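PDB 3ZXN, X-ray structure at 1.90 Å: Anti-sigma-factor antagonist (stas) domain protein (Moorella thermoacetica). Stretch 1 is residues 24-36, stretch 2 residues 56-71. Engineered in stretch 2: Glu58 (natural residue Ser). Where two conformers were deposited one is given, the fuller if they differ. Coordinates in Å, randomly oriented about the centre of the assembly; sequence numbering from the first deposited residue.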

ATOM      1  N   ASP A  24      17.120  -1.756  -0.804  1.00 69.83           N
ATOM      2  CA  ASP A  24      16.450  -2.853  -1.495  1.00 77.31           C
ATOM      3  C   ASP A  24      16.103  -3.974  -0.521  1.00 77.66           C
ATOM      4  O   ASP A  24      15.093  -4.659  -0.677  1.00 73.27           O
ATOM      5  CB  ASP A  24      17.318  -3.390  -2.638  1.00 83.77           C
ATOM      6  CG  ASP A  24      16.509  -4.153  -3.680  1.00 86.64           C
ATOM      7  OD1 ASP A  24      15.627  -4.948  -3.291  1.00 82.82           O
ATOM      8  OD2 ASP A  24      16.747  -3.952  -4.891  1.00 91.78           O
ATOM      9  N   GLN A  25      16.946  -4.161   0.488  1.00 77.72           N
ATOM     10  CA  GLN A  25      16.631  -5.102   1.552  1.00 76.40           C
ATOM     11  C   GLN A  25      15.796  -4.395   2.618  1.00 70.07           C
ATOM     12  O   GLN A  25      15.209  -5.032   3.492  1.00 66.58           O
ATOM     13  CB  GLN A  25      17.906  -5.694   2.154  1.00 78.97           C
ATOM     14  CG  GLN A  25      17.844  -7.204   2.355  1.00 83.26           C
ATOM     15  CD  GLN A  25      19.047  -7.921   1.763  1.00 94.53           C
ATOM     16  OE1 GLN A  25      20.048  -8.143   2.447  1.00103.30           O
ATOM     17  NE2 GLN A  25      18.954  -8.285   0.485  1.00 85.26           N
ATOM     18  N   SER A  26      15.742  -3.071   2.530  1.00 65.10           N
ATOM     19  CA  SER A  26      14.920  -2.280   3.436  1.00 69.95           C
ATOM     20  C   SER A  26      13.443  -2.335   3.032  1.00 62.81           C
ATOM     21  O   SER A  26      12.560  -1.985   3.818  1.00 56.72           O
ATOM     22  CB  SER A  26      15.417  -0.834   3.480  1.00 67.92           C
ATOM     23  OG  SER A  26      15.592  -0.321   2.171  1.00 78.34           O
ATOM     24  N   VAL A  27      13.190  -2.768   1.799  1.00 62.22           N
ATOM     25  CA  VAL A  27      11.833  -3.002   1.316  1.00 62.62           C
ATOM     26  C   VAL A  27      11.310  -4.294   1.940  1.00 55.46           C
ATOM     27  O   VAL A  27      10.140  -4.391   2.314  1.00 46.80           O
ATOM     28  CB  VAL A  27      11.794  -3.127  -0.221  1.00 57.45           C
ATOM     29  CG1 VAL A  27      10.367  -3.270  -0.711  1.00 55.47           C
ATOM     30  CG2 VAL A  27      12.464  -1.929  -0.867  1.00 68.31           C
ATOM     31  N   ILE A  28      12.192  -5.284   2.041  1.00 54.53           N
ATOM     32  CA  ILE A  28      11.900  -6.506   2.782  1.00 51.59           C
ATOM     33  C   ILE A  28      11.677  -6.163   4.248  1.00 45.60           C
ATOM     34  O   ILE A  28      10.731  -6.634   4.875  1.00 45.83           O
ATOM     35  CB  ILE A  28      13.064  -7.512   2.671  1.00 57.02           C
ATOM     36  CG1 ILE A  28      13.210  -8.004   1.228  1.00 58.67           C
ATOM     37  CG2 ILE A  28      12.852  -8.673   3.617  1.00 51.50           C
ATOM     38  CD1 ILE A  28      14.518  -8.733   0.954  1.00 70.19           C
ATOM     39  N   GLN A  29      12.557  -5.327   4.784  1.00 48.21           N
ATOM     40  CA  GLN A  29      12.453  -4.864   6.160  1.00 52.49           C
ATOM     41  C   GLN A  29      11.141  -4.121   6.385  1.00 49.90           C
ATOM     42  O   GLN A  29      10.497  -4.278   7.425  1.00 45.09           O
ATOM     43  CB  GLN A  29      13.632  -3.951   6.488  1.00 57.28           C
ATOM     44  CG  GLN A  29      13.519  -3.215   7.809  1.00 60.51           C
ATOM     45  CD  GLN A  29      14.704  -2.294   8.049  1.00 76.84           C
ATOM     46  OE1 GLN A  29      15.833  -2.608   7.660  1.00 81.53           O
ATOM     47  NE2 GLN A  29      14.454  -1.149   8.680  1.00 74.88           N
ATOM     48  N   PHE A  30      10.750  -3.311   5.405  1.00 49.75           N
ATOM     49  CA  PHE A  30       9.512  -2.559   5.504  1.00 42.24           C
ATOM     50  C   PHE A  30       8.290  -3.474   5.492  1.00 35.74           C
ATOM     51  O   PHE A  30       7.415  -3.347   6.340  1.00 33.76           O
ATOM     52  CB  PHE A  30       9.399  -1.521   4.385  1.00 43.66           C
ATOM     53  CG  PHE A  30       7.987  -1.176   4.044  1.00 37.65           C
ATOM     54  CD1 PHE A  30       7.192  -0.486   4.948  1.00 38.09           C
ATOM     55  CD2 PHE A  30       7.435  -1.570   2.837  1.00 41.65           C
ATOM     56  CE1 PHE A  30       5.884  -0.182   4.643  1.00 35.14           C
ATOM     57  CE2 PHE A  30       6.117  -1.259   2.526  1.00 37.87           C
ATOM     58  CZ  PHE A  30       5.347  -0.564   3.434  1.00 30.62           C
ATOM     59  N   LYS A  31       8.240  -4.394   4.530  1.00 41.54           N
ATOM     60  CA  LYS A  31       7.130  -5.339   4.416  1.00 40.54           C
ATOM     61  C   LYS A  31       6.944  -6.114   5.718  1.00 37.18           C
ATOM     62  O   LYS A  31       5.823  -6.275   6.206  1.00 35.60           O
ATOM     63  CB  LYS A  31       7.363  -6.306   3.258  1.00 43.94           C
ATOM     64  CG  LYS A  31       6.169  -7.194   2.947  1.00 39.98           C
ATOM     65  CD  LYS A  31       6.593  -8.363   2.106  1.00 46.09           C
ATOM     66  CE  LYS A  31       7.614  -9.223   2.846  1.00 45.28           C
ATOM     67  NZ  LYS A  31       7.910 -10.464   2.084  1.00 47.77           N
ATOM     68  N   GLU A  32       8.051  -6.569   6.291  1.00 38.27           N
ATOM     69  CA  GLU A  32       8.010  -7.324   7.537  1.00 39.97           C
ATOM     70  C   GLU A  32       7.445  -6.510   8.692  1.00 35.15           C
ATOM     71  O   GLU A  32       6.595  -6.993   9.440  1.00 33.13           O
ATOM     72  CB  GLU A  32       9.402  -7.859   7.890  1.00 42.05           C
ATOM     73  CG  GLU A  32       9.857  -8.986   6.972  1.00 47.70           C
ATOM     74  CD  GLU A  32      11.283  -9.437   7.244  1.00 57.66           C
ATOM     75  OE1 GLU A  32      12.020  -8.715   7.954  1.00 59.74           O
ATOM     76  OE2 GLU A  32      11.668 -10.516   6.738  1.00 59.28           O
ATOM     77  N   GLU A  33       7.913  -5.275   8.844  1.00 35.94           N
ATOM     78  CA  GLU A  33       7.410  -4.417   9.911  1.00 34.96           C
ATOM     79  C   GLU A  33       5.935  -4.067   9.702  1.00 31.94           C
ATOM     80  O   GLU A  33       5.150  -4.032  10.662  1.00 28.80           O
ATOM     81  CB  GLU A  33       8.257  -3.143  10.041  1.00 38.00           C
ATOM     82  CG  GLU A  33       7.756  -2.192  11.130  1.00 38.78           C
ATOM     83  CD  GLU A  33       8.572  -0.905  11.254  1.00 56.96           C
ATOM     84  OE1 GLU A  33       9.466  -0.665  10.408  1.00 53.97           O
ATOM     85  OE2 GLU A  33       8.307  -0.130  12.201  1.00 59.64           O
ATOM     86  N   LEU A  34       5.557  -3.788   8.456  1.00 29.64           N
ATOM     87  CA  LEU A  34       4.168  -3.438   8.165  1.00 28.88           C
ATOM     88  C   LEU A  34       3.265  -4.608   8.542  1.00 28.46           C
ATOM     89  O   LEU A  34       2.270  -4.446   9.249  1.00 28.55           O
ATOM     90  CB  LEU A  34       3.980  -3.083   6.686  1.00 26.06           C
ATOM     91  CG  LEU A  34       2.536  -2.706   6.303  1.00 28.28           C
ATOM     92  CD1 LEU A  34       2.098  -1.392   6.972  1.00 30.61           C
ATOM     93  CD2 LEU A  34       2.363  -2.612   4.793  1.00 32.33           C
ATOM     94  N   LEU A  35       3.630  -5.797   8.076  1.00 28.00           N
ATOM     95  CA  LEU A  35       2.816  -6.973   8.338  1.00 29.74           C
ATOM     96  C   LEU A  35       2.730  -7.234   9.827  1.00 27.25           C
ATOM     97  O   LEU A  35       1.677  -7.600  10.322  1.00 31.07           O
ATOM     98  CB  LEU A  35       3.338  -8.211   7.583  1.00 27.27           C
ATOM     99  CG  LEU A  35       3.302  -8.102   6.052  1.00 32.15           C
ATOM    100  CD1 LEU A  35       3.959  -9.314   5.367  1.00 34.94           C
ATOM    101  CD2 LEU A  35       1.871  -7.914   5.562  1.00 32.08           C
ATOM    102  N   HIS A  36       3.831  -7.033  10.546  1.00 25.73           N
ATOM    103  CA  HIS A  36       3.789  -7.197  11.990  1.00 29.31           C
ATOM    104  C   HIS A  36       2.787  -6.211  12.594  1.00 34.57           C
ATOM    105  O   HIS A  36       1.948  -6.583  13.418  1.00 33.34           O
ATOM    106  CB  HIS A  36       5.179  -7.010  12.610  1.00 32.69           C
ATOM    107  CG  HIS A  36       5.168  -6.975  14.105  1.00 38.16           C
ATOM    108  ND1 HIS A  36       5.091  -8.113  14.878  1.00 38.69           N
ATOM    109  CD2 HIS A  36       5.192  -5.932  14.969  1.00 40.05           C
ATOM    110  CE1 HIS A  36       5.082  -7.775  16.157  1.00 41.76           C
ATOM    111  NE2 HIS A  36       5.139  -6.457  16.238  1.00 40.84           N
ATOM    112  N   VAL A  56       8.923   1.327 -10.872  1.00 43.17           N
ATOM    113  CA  VAL A  56       8.639   0.299  -9.880  1.00 49.78           C
ATOM    114  C   VAL A  56       9.275  -1.023 -10.282  1.00 45.71           C
ATOM    115  O   VAL A  56       9.156  -1.468 -11.422  1.00 53.30           O
ATOM    116  CB  VAL A  56       7.134   0.155  -9.567  1.00 42.96           C
ATOM    117  CG1 VAL A  56       6.925  -0.830  -8.445  1.00 46.84           C
ATOM    118  CG2 VAL A  56       6.559   1.499  -9.164  1.00 40.32           C
ATOM    119  N   ASP A  57       9.966  -1.611  -9.314  1.00 52.42           N
ATOM    120  CA  ASP A  57      10.771  -2.810  -9.467  1.00 54.08           C
ATOM    121  C   ASP A  57       9.914  -4.073  -9.482  1.00 56.71           C
ATOM    122  O   ASP A  57       8.748  -4.065  -9.073  1.00 46.81           O
ATOM    123  CB  ASP A  57      11.729  -2.888  -8.276  1.00 55.41           C
ATOM    124  CG  ASP A  57      12.989  -3.647  -8.584  1.00 68.68           C
ATOM    125  OD1 ASP A  57      13.027  -4.368  -9.604  1.00 75.64           O
ATOM    126  OD2 ASP A  57      13.947  -3.526  -7.788  1.00 75.92           O
ATOM    127  N   GLU A  58      10.508  -5.162  -9.947  1.00 54.98           N
ATOM    128  CA  GLU A  58       9.889  -6.474  -9.856  1.00 59.14           C
ATOM    129  C   GLU A  58       9.812  -6.872  -8.383  1.00 49.52           C
ATOM    130  O   GLU A  58       8.909  -7.601  -7.971  1.00 48.61           O
ATOM    131  CB  GLU A  58      10.710  -7.495 -10.645  1.00 61.17           C
ATOM    132  CG  GLU A  58       9.899  -8.638 -11.229  1.00 69.90           C
ATOM    133  CD  GLU A  58      10.598  -9.293 -12.409  1.00 85.04           C
ATOM    134  OE1 GLU A  58      11.260  -8.568 -13.183  1.00 87.89           O
ATOM    135  OE2 GLU A  58      10.490 -10.530 -12.561  1.00 83.58           O
ATOM    136  N   PHE A  59      10.771  -6.380  -7.601  1.00 46.66           N
ATOM    137  CA  PHE A  59      10.814  -6.627  -6.164  1.00 54.50           C
ATOM    138  C   PHE A  59       9.675  -5.911  -5.440  1.00 48.91           C
ATOM    139  O   PHE A  59       8.914  -6.536  -4.702  1.00 45.75           O
ATOM    140  CB  PHE A  59      12.154  -6.178  -5.573  1.00 62.69           C
ATOM    141  CG  PHE A  59      13.335  -6.958  -6.076  1.00 79.33           C
ATOM    142  CD1 PHE A  59      13.633  -8.210  -5.553  1.00 85.55           C
ATOM    143  CD2 PHE A  59      14.158  -6.438  -7.067  1.00 82.91           C
ATOM    144  CE1 PHE A  59      14.725  -8.933  -6.015  1.00 86.34           C
ATOM    145  CE2 PHE A  59      15.251  -7.153  -7.531  1.00 86.53           C
ATOM    146  CZ  PHE A  59      15.535  -8.403  -7.002  1.00 90.21           C
ATOM    147  N   VAL A  60       9.571  -4.602  -5.645  1.00 44.91           N
ATOM    148  CA  VAL A  60       8.498  -3.815  -5.042  1.00 40.01           C
ATOM    149  C   VAL A  60       7.133  -4.381  -5.409  1.00 35.84           C
ATOM    150  O   VAL A  60       6.243  -4.474  -4.561  1.00 33.35           O
ATOM    151  CB  VAL A  60       8.570  -2.334  -5.470  1.00 45.90           C
ATOM    152  CG1 VAL A  60       7.296  -1.584  -5.058  1.00 36.46           C
ATOM    153  CG2 VAL A  60       9.799  -1.674  -4.871  1.00 49.53           C
ATOM    154  N   THR A  61       6.976  -4.769  -6.670  1.00 35.67           N
ATOM    155  CA  THR A  61       5.713  -5.316  -7.141  1.00 37.77           C
ATOM    156  C   THR A  61       5.305  -6.538  -6.324  1.00 39.06           C
ATOM    157  O   THR A  61       4.140  -6.698  -5.951  1.00 29.63           O
ATOM    158  CB  THR A  61       5.772  -5.712  -8.628  1.00 39.97           C
ATOM    159  OG1 THR A  61       6.027  -4.552  -9.426  1.00 40.53           O
ATOM    160  CG2 THR A  61       4.443  -6.330  -9.060  1.00 42.29           C
ATOM    161  N   ARG A  62       6.268  -7.411  -6.059  1.00 39.50           N
ATOM    162  CA  ARG A  62       5.972  -8.647  -5.343  1.00 38.57           C
ATOM    163  C   ARG A  62       5.592  -8.345  -3.902  1.00 30.95           C
ATOM    164  O   ARG A  62       4.694  -8.972  -3.354  1.00 33.37           O
ATOM    165  CB  ARG A  62       7.141  -9.638  -5.429  1.00 43.81           C
ATOM    166  CG  ARG A  62       7.242 -10.320  -6.795  1.00 55.21           C
ATOM    167  CD  ARG A  62       8.671 -10.775  -7.133  1.00 69.81           C
ATOM    168  NE  ARG A  62       9.097 -11.947  -6.371  1.00 78.02           N
ATOM    169  CZ  ARG A  62      10.060 -11.936  -5.452  1.00 82.94           C
ATOM    170  NH1 ARG A  62      10.710 -10.809  -5.178  1.00 73.32           N
ATOM    171  NH2 ARG A  62      10.377 -13.054  -4.809  1.00 82.61           N
ATOM    172  N   VAL A  63       6.271  -7.377  -3.299  1.00 31.13           N
ATOM    173  CA  VAL A  63       5.902  -6.888  -1.975  1.00 31.80           C
ATOM    174  C   VAL A  63       4.465  -6.341  -1.942  1.00 35.53           C
ATOM    175  O   VAL A  63       3.692  -6.642  -1.023  1.00 28.63           O
ATOM    176  CB  VAL A  63       6.878  -5.818  -1.499  1.00 38.85           C
ATOM    177  CG1 VAL A  63       6.246  -4.975  -0.406  1.00 40.31           C
ATOM    178  CG2 VAL A  63       8.179  -6.467  -1.020  1.00 40.22           C
ATOM    179  N   LEU A  64       4.110  -5.539  -2.948  1.00 31.36           N
ATOM    180  CA  LEU A  64       2.746  -5.033  -3.060  1.00 29.99           C
ATOM    181  C   LEU A  64       1.722  -6.143  -3.293  1.00 32.70           C
ATOM    182  O   LEU A  64       0.618  -6.082  -2.759  1.00 25.98           O
ATOM    183  CB  LEU A  64       2.635  -3.963  -4.148  1.00 29.92           C
ATOM    184  CG  LEU A  64       3.409  -2.677  -3.858  1.00 31.92           C
ATOM    185  CD1 LEU A  64       3.334  -1.731  -5.051  1.00 35.38           C
ATOM    186  CD2 LEU A  64       2.863  -1.999  -2.593  1.00 29.41           C
ATOM    187  N   ILE A  65       2.072  -7.158  -4.083  1.00 25.28           N
ATOM    188  CA  ILE A  65       1.150  -8.279  -4.253  1.00 28.94           C
ATOM    189  C   ILE A  65       0.942  -9.034  -2.931  1.00 26.76           C
ATOM    190  O   ILE A  65      -0.181  -9.432  -2.612  1.00 25.72           O
ATOM    191  CB  ILE A  65       1.590  -9.258  -5.389  1.00 28.99           C
ATOM    192  CG1 ILE A  65       1.612  -8.549  -6.745  1.00 34.23           C
ATOM    193  CG2 ILE A  65       0.660 -10.461  -5.452  1.00 37.59           C
ATOM    194  CD1 ILE A  65       2.284  -9.355  -7.869  1.00 32.57           C
ATOM    195  N   GLU A  66       2.009  -9.231  -2.159  1.00 25.62           N
ATOM    196  CA  GLU A  66       1.886  -9.958  -0.899  0.54 28.00           C
ATOM    197  C   GLU A  66       1.084  -9.159   0.132  1.00 29.15           C
ATOM    198  O   GLU A  66       0.186  -9.689   0.780  1.00 24.91           O
ATOM    199  CB  GLU A  66       3.262 -10.343  -0.361  0.54 29.09           C
ATOM    200  CG  GLU A  66       3.969 -11.381  -1.234  0.54 30.89           C
ATOM    201  CD  GLU A  66       5.388 -11.664  -0.785  0.54 34.49           C
ATOM    202  OE1 GLU A  66       5.703 -11.428   0.400  0.54 37.64           O
ATOM    203  OE2 GLU A  66       6.191 -12.112  -1.625  0.54 34.23           O
ATOM    204  N   ILE A  67       1.399  -7.880   0.271  1.00 23.97           N
ATOM    205  CA  ILE A  67       0.635  -7.038   1.196  1.00 25.90           C
ATOM    206  C   ILE A  67      -0.850  -7.047   0.828  1.00 25.48           C
ATOM    207  O   ILE A  67      -1.720  -7.192   1.687  1.00 24.18           O
ATOM    208  CB  ILE A  67       1.186  -5.604   1.215  1.00 25.58           C
ATOM    209  CG1 ILE A  67       2.579  -5.592   1.855  1.00 29.53           C
ATOM    210  CG2 ILE A  67       0.214  -4.657   1.954  1.00 25.66           C
ATOM    211  CD1 ILE A  67       3.381  -4.299   1.617  1.00 30.34           C
ATOM    212  N   SER A  68      -1.136  -6.893  -0.461  1.00 26.08           N
ATOM    213  CA  SER A  68      -2.507  -6.929  -0.955  1.00 24.68           C
ATOM    214  C   SER A  68      -3.230  -8.244  -0.605  1.00 28.07           C
ATOM    215  O   SER A  68      -4.364  -8.236  -0.108  1.00 24.51           O
ATOM    216  CB  SER A  68      -2.513  -6.712  -2.471  1.00 30.12           C
ATOM    217  OG  SER A  68      -3.824  -6.795  -2.998  1.00 39.40           O
ATOM    218  N   ARG A  69      -2.576  -9.373  -0.857  1.00 26.80           N
ATOM    219  CA  ARG A  69      -3.188 -10.664  -0.539  1.00 27.30           C
ATOM    220  C   ARG A  69      -3.461 -10.832   0.947  1.00 22.54           C
ATOM    221  O   ARG A  69      -4.506 -11.346   1.342  1.00 22.52           O
ATOM    222  CB  ARG A  69      -2.306 -11.831  -1.019  1.00 30.40           C
ATOM    223  CG  ARG A  69      -2.498 -12.225  -2.468  1.00 44.33           C
ATOM    224  CD  ARG A  69      -3.947 -12.600  -2.772  1.00 52.03           C
ATOM    225  NE  ARG A  69      -4.308 -13.953  -2.343  1.00 53.66           N
ATOM    226  CZ  ARG A  69      -5.284 -14.234  -1.482  1.00 51.72           C
ATOM    227  NH1 ARG A  69      -6.003 -13.254  -0.935  1.00 46.00           N
ATOM    228  NH2 ARG A  69      -5.543 -15.498  -1.168  1.00 47.39           N
ATOM    229  N   LEU A  70      -2.490 -10.454   1.768  1.00 22.88           N
ATOM    230  CA  LEU A  70      -2.643 -10.576   3.213  1.00 26.66           C
ATOM    231  C   LEU A  70      -3.739  -9.642   3.731  1.00 27.27           C
ATOM    232  O   LEU A  70      -4.568 -10.031   4.559  1.00 23.54           O
ATOM    233  CB  LEU A  70      -1.307 -10.338   3.925  1.00 23.50           C
ATOM    234  CG  LEU A  70      -0.350 -11.546   3.805  1.00 31.37           C
ATOM    235  CD1 LEU A  70       1.073 -11.165   4.142  1.00 28.51           C
ATOM    236  CD2 LEU A  70      -0.827 -12.676   4.701  1.00 23.36           C
ATOM    237  N   ALA A  71      -3.752  -8.407   3.231  1.00 24.05           N
ATOM    238  CA  ALA A  71      -4.785  -7.464   3.658  1.00 27.00           C
ATOM    239  C   ALA A  71      -6.157  -8.072   3.417  1.00 24.83           C
ATOM    240  O   ALA A  71      -7.035  -8.030   4.279  1.00 27.71           O
ATOM    241  CB  ALA A  71      -4.652  -6.091   2.927  1.00 21.57           C
TER

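Two nearly parallel helices pack side by side through a seam of aliphatic side chains, pinned at one flank by a single lysine-glutamate salt bridge. The axes of helix 25-36 and helix 58-71 approach to 10.4 Å and their N-to-C directions differ by only 7°, so the two run alongside each other and contacts recur along the length of both. The backbones come nearest where Lys31 CA lies 6.7 Å from Val63 CA; Val27 CA and Val60 CA, about one turn earlier, are 7.2 Å apart. No backbone hydrogen bond crosses the gap; each helix keeps its own i to i+4 ladder, and side chains make the contact, which buries 536 Å² in total.

On stretch 1, Val27, Lys31, Leu34 and Leu35 all direct CA-to-CB toward the partner; Leu34 and Leu35 follow Lys31 by three and four residues, as Lys31 follows Val27 by four, which keeps them on one side of the helix. Val27 CG1 packs against Val63 CG2 at 3.9 Å and reaches Val60 CG2 more loosely at 4.5 Å. Ile67 is the hub of the next turns: its CA-to-CB bond points sideways, yet the end of its side chain comes nearer, bringing CD1 to 3.7 Å from Leu34 CD2 and 4.2 Å from Phe30 CE2, which it meets obliquely to the ring. Leu35 CD2 closes the far end, 3.6 Å from Leu70 CD1. These pairings have no directional bond; their gain comes from close van der Waals contact and from removing hydrocarbon from water.

Lys31 serves both chemistries. Its methylene chain lies along the apolar seam, with CD 4.0 Å from Val63 CG2 and CG 4.1 Å from Ile67 CG1, while its ammonium group extends beyond to donate a hydrogen bond from NZ to Glu66 OE1 at 2.9 Å. Opposite charges reinforce that bond, the only hydrogen bond between the stretches.

The N-terminal end is less favourable. Asp24 OD2 and Asp57 OD2, two like charges, stand 4.1 Å apart, and Asp24 OD1 sits over one face of the Phe59 ring, 4.1 Å from CG; Asp24 is poorly ordered, so this contact is less certain. Asp57 occupies the N-cap position of the second helix: its OD1 accepts a weak hydrogen bond from the backbone N of Glu58, an engineered residue, at 2.7 Å, and its carbonyl O accepts a hydrogen bond from Thr61 OG1 at 2.8 Å.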